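Local coordinates for aldehyde dehydrogenase (Bartonella henselae, PDB 3I44), which probably catalyses the NAD(P)+-dependent oxidation of aldehydes to carboxylic acids, as other members of the aldehyde dehydrogenase family do, at residues 42-47 and 51-56; 57-62 and 196-201; 172-177 and 201-206. The protein carries 1 engineered substitution. All blocks are in the same frame, centred on the assembly; numbering follows the deposited sequence.

Contact 1 (42-47 and 51-56); sequences DLYVID and EEACAV. With NA (sodium ion), chain B.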
loop_
_atom_site.group_PDB
_atom_site.type_symbol
_atom_site.label_atom_id
_atom_site.label_comp_id
_atom_site.label_asym_id
_atom_site.label_seq_id
_atom_site.Cartn_x
_atom_site.Cartn_y
_atom_site.Cartn_z
ATOM N N ASP A 42 -31.378 13.851 -10.675
ATOM C CA ASP A 42 -31.650 14.585 -9.428
ATOM C C ASP A 42 -31.661 13.661 -8.212
ATOM O O ASP A 42 -32.111 12.510 -8.287
ATOM C CB ASP A 42 -32.987 15.311 -9.496
ATOM C CG ASP A 42 -32.931 16.603 -10.309
ATOM O OD1 ASP A 42 -31.895 16.864 -10.972
ATOM O OD2 ASP A 42 -33.946 17.368 -10.287
ATOM N N LEU A 43 -31.142 14.162 -7.099
ATOM C CA LEU A 43 -31.243 13.445 -5.833
ATOM C C LEU A 43 -31.476 14.472 -4.747
ATOM O O LEU A 43 -30.802 15.509 -4.682
ATOM C CB LEU A 43 -29.994 12.586 -5.559
ATOM C CG LEU A 43 -30.002 11.765 -4.253
ATOM C CD1 LEU A 43 -31.116 10.722 -4.223
ATOM C CD2 LEU A 43 -28.642 11.083 -4.046
ATOM N N TYR A 44 -32.481 14.219 -3.924
ATOM C CA TYR A 44 -32.752 15.106 -2.816
ATOM C C TYR A 44 -31.785 14.748 -1.700
ATOM O O TYR A 44 -31.530 13.556 -1.441
ATOM C CB TYR A 44 -34.192 14.960 -2.327
ATOM C CG TYR A 44 -35.192 15.631 -3.235
ATOM C CD1 TYR A 44 -34.966 16.923 -3.710
ATOM C CD2 TYR A 44 -36.369 14.982 -3.622
ATOM C CE1 TYR A 44 -35.859 17.553 -4.555
ATOM C CE2 TYR A 44 -37.300 15.623 -4.475
ATOM C CZ TYR A 44 -37.027 16.914 -4.928
ATOM O OH TYR A 44 -37.896 17.596 -5.764
ATOM N N VAL A 45 -31.240 15.780 -1.069
ATOM C CA VAL A 45 -30.524 15.627 0.173
ATOM C C VAL A 45 -31.542 15.775 1.304
ATOM O O VAL A 45 -32.202 16.803 1.392
ATOM C CB VAL A 45 -29.414 16.691 0.314
ATOM C CG1 VAL A 45 -28.656 16.508 1.613
ATOM C CG2 VAL A 45 -28.466 16.623 -0.876
ATOM N N ILE A 46 -31.652 14.756 2.167
ATOM C CA ILE A 46 -32.586 14.794 3.285
ATOM C C ILE A 46 -31.934 15.346 4.567
ATOM O O ILE A 46 -30.803 14.985 4.903
ATOM C CB ILE A 46 -33.178 13.387 3.566
ATOM C CG1 ILE A 46 -33.946 12.858 2.339
ATOM C CG2 ILE A 46 -34.106 13.385 4.792
ATOM C CD1 ILE A 46 -34.975 13.821 1.778
ATOM N N ASP A 47 -32.645 16.259 5.234
ATOM C CA ASP A 47 -32.380 16.690 6.599
ATOM C C ASP A 47 -32.944 15.635 7.543
ATOM O O ASP A 47 -34.175 15.519 7.645
ATOM C CB ASP A 47 -33.071 18.026 6.839
ATOM C CG ASP A 47 -32.828 18.583 8.243
ATOM O OD1 ASP A 47 -32.583 17.787 9.190
ATOM O OD2 ASP A 47 -32.881 19.834 8.384
ATOM N N GLU A 51 -36.769 14.628 8.168
ATOM C CA GLU A 51 -37.157 13.748 7.043
ATOM C C GLU A 51 -37.515 14.498 5.759
ATOM O O GLU A 51 -37.978 13.892 4.805
ATOM C CB GLU A 51 -38.280 12.764 7.413
ATOM C CG GLU A 51 -37.943 11.943 8.611
ATOM C CD GLU A 51 -38.873 10.745 8.850
ATOM O OE1 GLU A 51 -39.257 10.023 7.902
ATOM O OE2 GLU A 51 -39.163 10.497 10.030
ATOM N N GLU A 52 -37.257 15.795 5.718
ATOM C CA GLU A 52 -37.579 16.615 4.549
ATOM C C GLU A 52 -36.350 16.941 3.710
ATOM O O GLU A 52 -35.235 17.046 4.242
ATOM C CB GLU A 52 -38.263 17.890 5.003
ATOM C CG GLU A 52 -39.722 17.618 5.439
ATOM C CD GLU A 52 -40.300 18.669 6.372
ATOM O OE1 GLU A 52 -39.704 19.770 6.511
ATOM O OE2 GLU A 52 -41.366 18.375 6.974
ATOM N N ALA A 53 -36.568 17.068 2.402
ATOM C CA ALA A 53 -35.556 17.495 1.464
ATOM C C ALA A 53 -35.078 18.929 1.762
ATOM O O ALA A 53 -35.895 19.841 1.884
ATOM C CB ALA A 53 -36.110 17.382 0.001
ATOM N N CYS A 54 -33.766 19.126 1.891
ATOM C CA CYS A 54 -33.197 20.469 2.087
ATOM C C CYS A 54 -32.473 21.001 0.857
ATOM O O CYS A 54 -32.169 22.205 0.762
ATOM C CB CYS A 54 -32.254 20.513 3.299
ATOM S SG CYS A 54 -30.783 19.419 3.193
ATOM N N ALA A 55 -32.198 20.120 -0.087
ATOM C CA ALA A 55 -31.517 20.522 -1.305
ATOM C C ALA A 55 -31.678 19.465 -2.351
ATOM O O ALA A 55 -32.039 18.320 -2.062
ATOM C CB ALA A 55 -30.002 20.775 -1.039
ATOM N N VAL A 56 -31.403 19.853 -3.582
ATOM C CA VAL A 56 -31.330 18.910 -4.679
ATOM C C VAL A 56 -29.941 18.974 -5.300
ATOM O O VAL A 56 -29.412 20.059 -5.547
ATOM C CB VAL A 56 -32.440 19.172 -5.754
ATOM C CG1 VAL A 56 -32.392 20.606 -6.284
ATOM C CG2 VAL A 56 -32.335 18.114 -6.903
HETATM NA NA NA B . -28.620 13.918 4.306
HETATM O O HOH W 1 -29.708 12.659 2.239
HETATM O O HOH W 2 -29.351 12.171 5.033
#

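Contact 2 (57-62 and 196-201); sequences ISLGST and PSEIAP. With NA (sodium ion), chain B.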
loop_
_atom_site.group_PDB
_atom_site.type_symbol
_atom_site.label_atom_id
_atom_site.label_comp_id
_atom_site.label_asym_id
_atom_site.label_seq_id
_atom_site.Cartn_x
_atom_site.Cartn_y
_atom_site.Cartn_z
ATOM N N ILE A 57 -29.353 17.801 -5.534
ATOM C CA ILE A 57 -28.060 17.677 -6.217
ATOM C C ILE A 57 -28.191 16.794 -7.448
ATOM O O ILE A 57 -29.224 16.154 -7.653
ATOM C CB ILE A 57 -26.956 17.081 -5.271
ATOM C CG1 ILE A 57 -27.361 15.703 -4.737
ATOM C CG2 ILE A 57 -26.670 18.058 -4.160
ATOM C CD1 ILE A 57 -26.173 14.832 -4.307
ATOM N N SER A 58 -27.132 16.742 -8.252
ATOM C CA SER A 58 -27.062 15.860 -9.411
ATOM C C SER A 58 -26.138 14.697 -9.110
ATOM O O SER A 58 -25.066 14.907 -8.539
ATOM C CB SER A 58 -26.523 16.604 -10.629
ATOM O OG SER A 58 -27.363 17.668 -10.996
ATOM N N LEU A 59 -26.554 13.481 -9.476
ATOM C CA LEU A 59 -25.687 12.304 -9.493
ATOM C C LEU A 59 -25.005 12.254 -10.843
ATOM O O LEU A 59 -25.663 12.096 -11.881
ATOM C CB LEU A 59 -26.492 11.008 -9.246
ATOM C CG LEU A 59 -27.039 10.882 -7.821
ATOM C CD1 LEU A 59 -27.886 9.591 -7.604
ATOM C CD2 LEU A 59 -25.895 10.966 -6.777
ATOM N N GLY A 60 -23.687 12.403 -10.836
ATOM C CA GLY A 60 -22.914 12.457 -12.075
ATOM C C GLY A 60 -22.812 11.123 -12.783
ATOM O O GLY A 60 -23.088 10.069 -12.208
ATOM N N SER A 61 -22.415 11.183 -14.045
ATOM C CA SER A 61 -22.219 9.990 -14.885
ATOM C C SER A 61 -20.743 9.834 -15.132
ATOM O O SER A 61 -19.960 10.679 -14.713
ATOM C CB SER A 61 -22.908 10.188 -16.252
ATOM O OG SER A 61 -22.351 11.324 -16.919
ATOM N N THR A 62 -20.372 8.796 -15.872
ATOM C CA THR A 62 -18.987 8.592 -16.256
ATOM C C THR A 62 -18.425 9.713 -17.120
ATOM O O THR A 62 -17.227 10.024 -16.995
ATOM C CB THR A 62 -18.747 7.225 -16.959
ATOM O OG1 THR A 62 -19.466 7.195 -18.177
ATOM C CG2 THR A 62 -19.184 6.056 -16.098
ATOM N N PRO A 196 -17.897 13.614 -3.014
ATOM C CA PRO A 196 -18.292 13.447 -1.615
ATOM C C PRO A 196 -19.489 12.520 -1.472
ATOM O O PRO A 196 -19.957 11.968 -2.471
ATOM C CB PRO A 196 -18.650 14.870 -1.189
ATOM C CG PRO A 196 -19.074 15.516 -2.436
ATOM C CD PRO A 196 -18.184 14.976 -3.487
ATOM N N SER A 197 -19.973 12.345 -0.239
ATOM C CA SER A 197 -21.107 11.476 0.002
ATOM C C SER A 197 -22.373 12.114 -0.537
ATOM O O SER A 197 -22.624 13.294 -0.320
ATOM C CB SER A 197 -21.254 11.188 1.471
ATOM O OG SER A 197 -22.492 10.530 1.710
ATOM N N GLU A 198 -23.167 11.324 -1.239
ATOM C CA GLU A 198 -24.373 11.840 -1.873
ATOM C C GLU A 198 -25.468 12.102 -0.834
ATOM O O GLU A 198 -26.380 12.868 -1.094
ATOM C CB GLU A 198 -24.867 10.915 -3.012
ATOM C CG GLU A 198 -25.461 9.585 -2.565
ATOM C CD GLU A 198 -24.443 8.483 -2.336
ATOM O OE1 GLU A 198 -23.224 8.742 -2.154
ATOM O OE2 GLU A 198 -24.886 7.329 -2.329
ATOM N N ILE A 199 -25.360 11.520 0.361
ATOM C CA ILE A 199 -26.311 11.860 1.418
ATOM C C ILE A 199 -25.882 13.042 2.288
ATOM O O ILE A 199 -26.691 13.505 3.085
ATOM C CB ILE A 199 -26.744 10.643 2.264
ATOM C CG1 ILE A 199 -25.673 10.202 3.218
ATOM C CG2 ILE A 199 -27.185 9.412 1.345
ATOM C CD1 ILE A 199 -26.157 9.103 4.190
ATOM N N ALA A 200 -24.647 13.545 2.134
ATOM C CA ALA A 200 -24.196 14.766 2.851
ATOM C C ALA A 200 -23.146 15.531 2.033
ATOM O O ALA A 200 -21.988 15.669 2.463
ATOM C CB ALA A 200 -23.611 14.389 4.232
ATOM N N PRO A 201 -23.517 15.986 0.816
ATOM C CA PRO A 201 -22.555 16.575 -0.110
ATOM C C PRO A 201 -22.384 18.079 0.039
ATOM O O PRO A 201 -21.431 18.652 -0.514
ATOM C CB PRO A 201 -23.208 16.306 -1.467
ATOM C CG PRO A 201 -24.628 16.501 -1.184
ATOM C CD PRO A 201 -24.857 15.925 0.216
HETATM NA NA NA B . -28.620 13.918 4.306
HETATM O O HOH W 2 -29.351 12.171 5.033
HETATM O O HOH W 1 -29.708 12.659 2.239
#

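Contact 3 (172-177 and 201-206); sequences NWPMNQ and PLSAML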
loop_
_atom_site.group_PDB
_atom_site.type_symbol
_atom_site.label_atom_id
_atom_site.label_comp_id
_atom_site.label_asym_id
_atom_site.label_seq_id
_atom_site.Cartn_x
_atom_site.Cartn_y
_atom_site.Cartn_z
ATOM N N ASN A 172 -20.271 11.102 7.759
ATOM C CA ASN A 172 -20.305 11.126 9.209
ATOM C C ASN A 172 -19.441 12.197 9.873
ATOM O O ASN A 172 -19.824 12.703 10.915
ATOM C CB ASN A 172 -20.029 9.742 9.813
ATOM C CG ASN A 172 -18.638 9.210 9.511
ATOM O OD1 ASN A 172 -18.134 9.367 8.403
ATOM N ND2 ASN A 172 -18.031 8.540 10.481
ATOM N N TRP A 173 -18.277 12.490 9.311
ATOM C CA TRP A 173 -17.420 13.548 9.797
ATOM C C TRP A 173 -16.881 14.259 8.538
ATOM O O TRP A 173 -15.663 14.222 8.239
ATOM C CB TRP A 173 -16.286 12.958 10.643
ATOM C CG TRP A 173 -16.657 12.616 12.051
ATOM C CD1 TRP A 173 -16.932 11.380 12.551
ATOM C CD2 TRP A 173 -16.722 13.513 13.142
ATOM N NE1 TRP A 173 -17.193 11.459 13.903
ATOM C CE2 TRP A 173 -17.081 12.769 14.282
ATOM C CE3 TRP A 173 -16.515 14.890 13.274
ATOM C CZ2 TRP A 173 -17.228 13.352 15.533
ATOM C CZ3 TRP A 173 -16.674 15.470 14.522
ATOM C CH2 TRP A 173 -17.028 14.706 15.630
ATOM N N PRO A 174 -17.792 14.881 7.774
ATOM C CA PRO A 174 -17.447 15.271 6.393
ATOM C C PRO A 174 -16.207 16.185 6.226
ATOM O O PRO A 174 -15.381 15.901 5.383
ATOM C CB PRO A 174 -18.726 15.953 5.882
ATOM C CG PRO A 174 -19.621 16.150 7.097
ATOM C CD PRO A 174 -19.207 15.119 8.104
ATOM N N MET A 175 -16.081 17.262 6.996
ATOM C CA MET A 175 -14.962 18.184 6.842
ATOM C C MET A 175 -13.696 17.610 7.444
ATOM O O MET A 175 -12.612 17.898 6.937
ATOM C CB MET A 175 -15.229 19.557 7.474
ATOM C CG MET A 175 -15.824 20.587 6.563
ATOM S SD MET A 175 -15.070 20.714 4.946
ATOM C CE MET A 175 -16.224 19.718 4.006
ATOM N N ASN A 176 -13.824 16.803 8.500
ATOM C CA ASN A 176 -12.693 16.052 8.992
ATOM C C ASN A 176 -12.064 15.256 7.813
ATOM O O ASN A 176 -10.885 15.418 7.485
ATOM C CB ASN A 176 -13.162 15.097 10.106
ATOM C CG ASN A 176 -12.030 14.360 10.774
ATOM O OD1 ASN A 176 -11.761 13.168 10.494
ATOM N ND2 ASN A 176 -11.393 15.029 11.723
ATOM N N GLN A 177 -12.910 14.471 7.136
ATOM C CA GLN A 177 -12.482 13.544 6.108
ATOM C C GLN A 177 -12.049 14.250 4.811
ATOM O O GLN A 177 -11.066 13.843 4.204
ATOM C CB GLN A 177 -13.583 12.467 5.920
ATOM C CG GLN A 177 -13.812 11.655 7.221
ATOM C CD GLN A 177 -15.261 11.144 7.429
ATOM O OE1 GLN A 177 -16.237 11.733 6.920
ATOM N NE2 GLN A 177 -15.399 10.023 8.171
ATOM N N PRO A 201 -23.517 15.986 0.816
ATOM C CA PRO A 201 -22.555 16.575 -0.110
ATOM C C PRO A 201 -22.384 18.079 0.039
ATOM O O PRO A 201 -21.431 18.652 -0.514
ATOM C CB PRO A 201 -23.208 16.306 -1.467
ATOM C CG PRO A 201 -24.628 16.501 -1.184
ATOM C CD PRO A 201 -24.857 15.925 0.216
ATOM N N LEU A 202 -23.313 18.723 0.727
ATOM C CA LEU A 202 -23.348 20.172 0.744
ATOM C C LEU A 202 -22.102 20.784 1.414
ATOM O O LEU A 202 -21.588 21.800 0.952
ATOM C CB LEU A 202 -24.642 20.690 1.379
ATOM C CG LEU A 202 -25.988 20.283 0.743
ATOM C CD1 LEU A 202 -27.134 20.845 1.562
ATOM C CD2 LEU A 202 -26.130 20.693 -0.735
ATOM N N SER A 203 -21.595 20.140 2.459
ATOM C CA SER A 203 -20.434 20.662 3.157
ATOM C C SER A 203 -19.242 20.706 2.213
ATOM O O SER A 203 -18.536 21.698 2.183
ATOM C CB SER A 203 -20.141 19.870 4.427
ATOM O OG SER A 203 -20.150 18.470 4.219
ATOM N N ALA A 204 -19.060 19.637 1.431
ATOM C CA ALA A 204 -18.020 19.540 0.396
ATOM C C ALA A 204 -18.191 20.575 -0.694
ATOM O O ALA A 204 -17.231 21.163 -1.182
ATOM C CB ALA A 204 -17.982 18.119 -0.207
ATOM N N MET A 205 -19.433 20.824 -1.072
ATOM C CA MET A 205 -19.694 21.855 -2.096
ATOM C C MET A 205 -19.320 23.237 -1.568
ATOM O O MET A 205 -18.767 24.049 -2.288
ATOM C CB MET A 205 -21.161 21.794 -2.547
ATOM C CG MET A 205 -21.422 20.471 -3.248
ATOM S SD MET A 205 -23.099 20.249 -3.813
ATOM C CE MET A 205 -23.141 21.376 -5.224
ATOM N N LEU A 206 -19.618 23.509 -0.306
ATOM C CA LEU A 206 -19.160 24.773 0.322
ATOM C C LEU A 206 -17.610 24.810 0.400
ATOM O O LEU A 206 -16.998 25.846 0.155
ATOM C CB LEU A 206 -19.802 24.962 1.708
ATOM C CG LEU A 206 -19.360 26.152 2.584
ATOM C CD1 LEU A 206 -19.475 27.520 1.821
ATOM C CD2 LEU A 206 -20.174 26.156 3.947
#

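Contact 1 (42-47 and 51-56)
A53 CB approaches the Y44 ring obliquely, in an off-centre CH-pi contact 4.2 Å from the ring centroid. With CG turned beside the backbone N (chi1 -76°), the tyrosine ring leans toward the partner strand, its CD1 4.0 Å from V56 CB. The carbonyl oxygen of A55 lies at the ring edge, in its plane. I46 comes from the same face, and the single methyl of A53 lies between the Y44 ring and I46 CD1 (4.1 Å from A53 CB), touching both. The two strands form a beta hairpin, interrupted by a beta bulge: V45 pairs with A55 but I46 with A53, and C54 is the extra residue. V45 N donates to A55 O at 2.8 Å, and C54 N donates almost straight to V45 O (2.8 Å, 166°). V45, on the opposite face from Y44 and I46, meets the bulged C54, CG1 to SG 3.9 Å, a soft, polarisable partner for a branched side chain; M111 of helix 102-113 packs against C54. The carbonyl oxygen of I46 points out of the hairpin to a sodium ion at 2.5 Å, which E112 and I199 also bind through their carbonyl oxygens.

Contact 2 (57-62 and 196-201)
The flat group that I57 meets is the backbone carbonyl of E198, whose oxygen lies 3.8 Å from I57 CD1. Beside it stands the puckered ring of P201, touched at one corner, its CG atom, which I57 approaches with two branches: CD1 and CG2 each lie 3.9 Å from P201 CG. The carboxylate of E198 makes no contact with 57-62; the bent chain (chi2 -85°) carries that group off, toward a weak, long ion pair with K195. What the E198 side chain offers instead is its CB, which L59 CD2 meets at 3.9 Å as the two side chains pass at a slant. I57 is suited to this place because one beta-branched residue can fill the angle between the proline and the carbonyl, while L59, branched one carbon further out, reaches the E198 methylene from the chain just beyond the strand. L43 and V45 of the neighbouring strand pack on the same residues and enlarge the apolar patch.

The loop 196-201 follows strand 191-195 of the Rossmann-like domain and leads into helix 202-213. It holds its own shape through a type I turn, S197 to A200, in which A200 N bonds to S197 O at 3.2 Å. A weak bond from I199 N to S197 OG adds an ST turn. This folding turns the I199 carbonyl oxygen outward to the sodium ion, 2.3 Å away, beside the carbonyl oxygens of I46 and E112.

No hydrogen bond crosses between the segments, so cohesion here rests on shape and the burial of hydrocarbon, and directional fixing of the loop probably falls to its own turn and to the sodium ion.

Contact 3 (172-177 and 201-206)
P174 and S203 bring the first turns of two successive helices of the Rossmann-like domain together, their CA atoms 7.0 Å apart. Helix 174-188 is the connection in a beta-alpha-beta crossover, running between the parallel strands 156-168 and 191-195; helix 202-213 then follows 191-195 on the way to strand 221-223. W173 occupies the N-cap position of the first helix, and its carbonyl oxygen accepts from Q177 N. Proline suits the next place, since the first turn of a helix does not need its N-H. In the second segment M205 N is bonded to P201 O.

Facing P174, S203 sets its OG between its own backbone N and carbonyl carbon (chi1 48°), against the proline ring: OG lies 3.3 Å from P174 CB and 3.7 Å from P174 CG. The hydroxyl is not left to the hydrocarbon, because it is hydrogen-bonded to the carboxylate oxygen OE2 of E112, the residue whose carbonyl oxygen also binds the sodium ion. Serine is small enough to let the helices come close and polar enough to bond to E112. M175 reaches S203 with its terminal methyl alone. Its unbranched, flexible chain can bend, here at chi2 and chi3, so that CE lies against the backbone of S203, 3.5 Å from S203 O and 3.9 Å from S203 CB. M105 of helix 102-113 also packs on M175.

Q177 folds back toward the start of its helix, where NE2 donates to N172 OD1 at 2.8 Å (164°), with that oxygen lying in the plane of the glutamine amide.

From the N terminus, contact 1 closes first, turning back over a three-residue loop to form a hairpin. The chain then runs into contact 2, which closes a loop of more than 130 residues. Contact 3 opens within that span, closes the 23 residues holding the rest of helix 174-188 and strand 191-195, and ends beyond it, so contacts 2 and 3 cross, sharing P201. Together they tie the N-terminal sheet, through the loop after strand 191-195, to two helices of the Rossmann-like domain. The seams touch: V45 CG2 lies 3.8 Å from P201 CD, A55 CB 3.9 Å from L202 CD1, and P196 CB 3.5 Å from A204 CB. One sodium ion joins contacts 1 and 2.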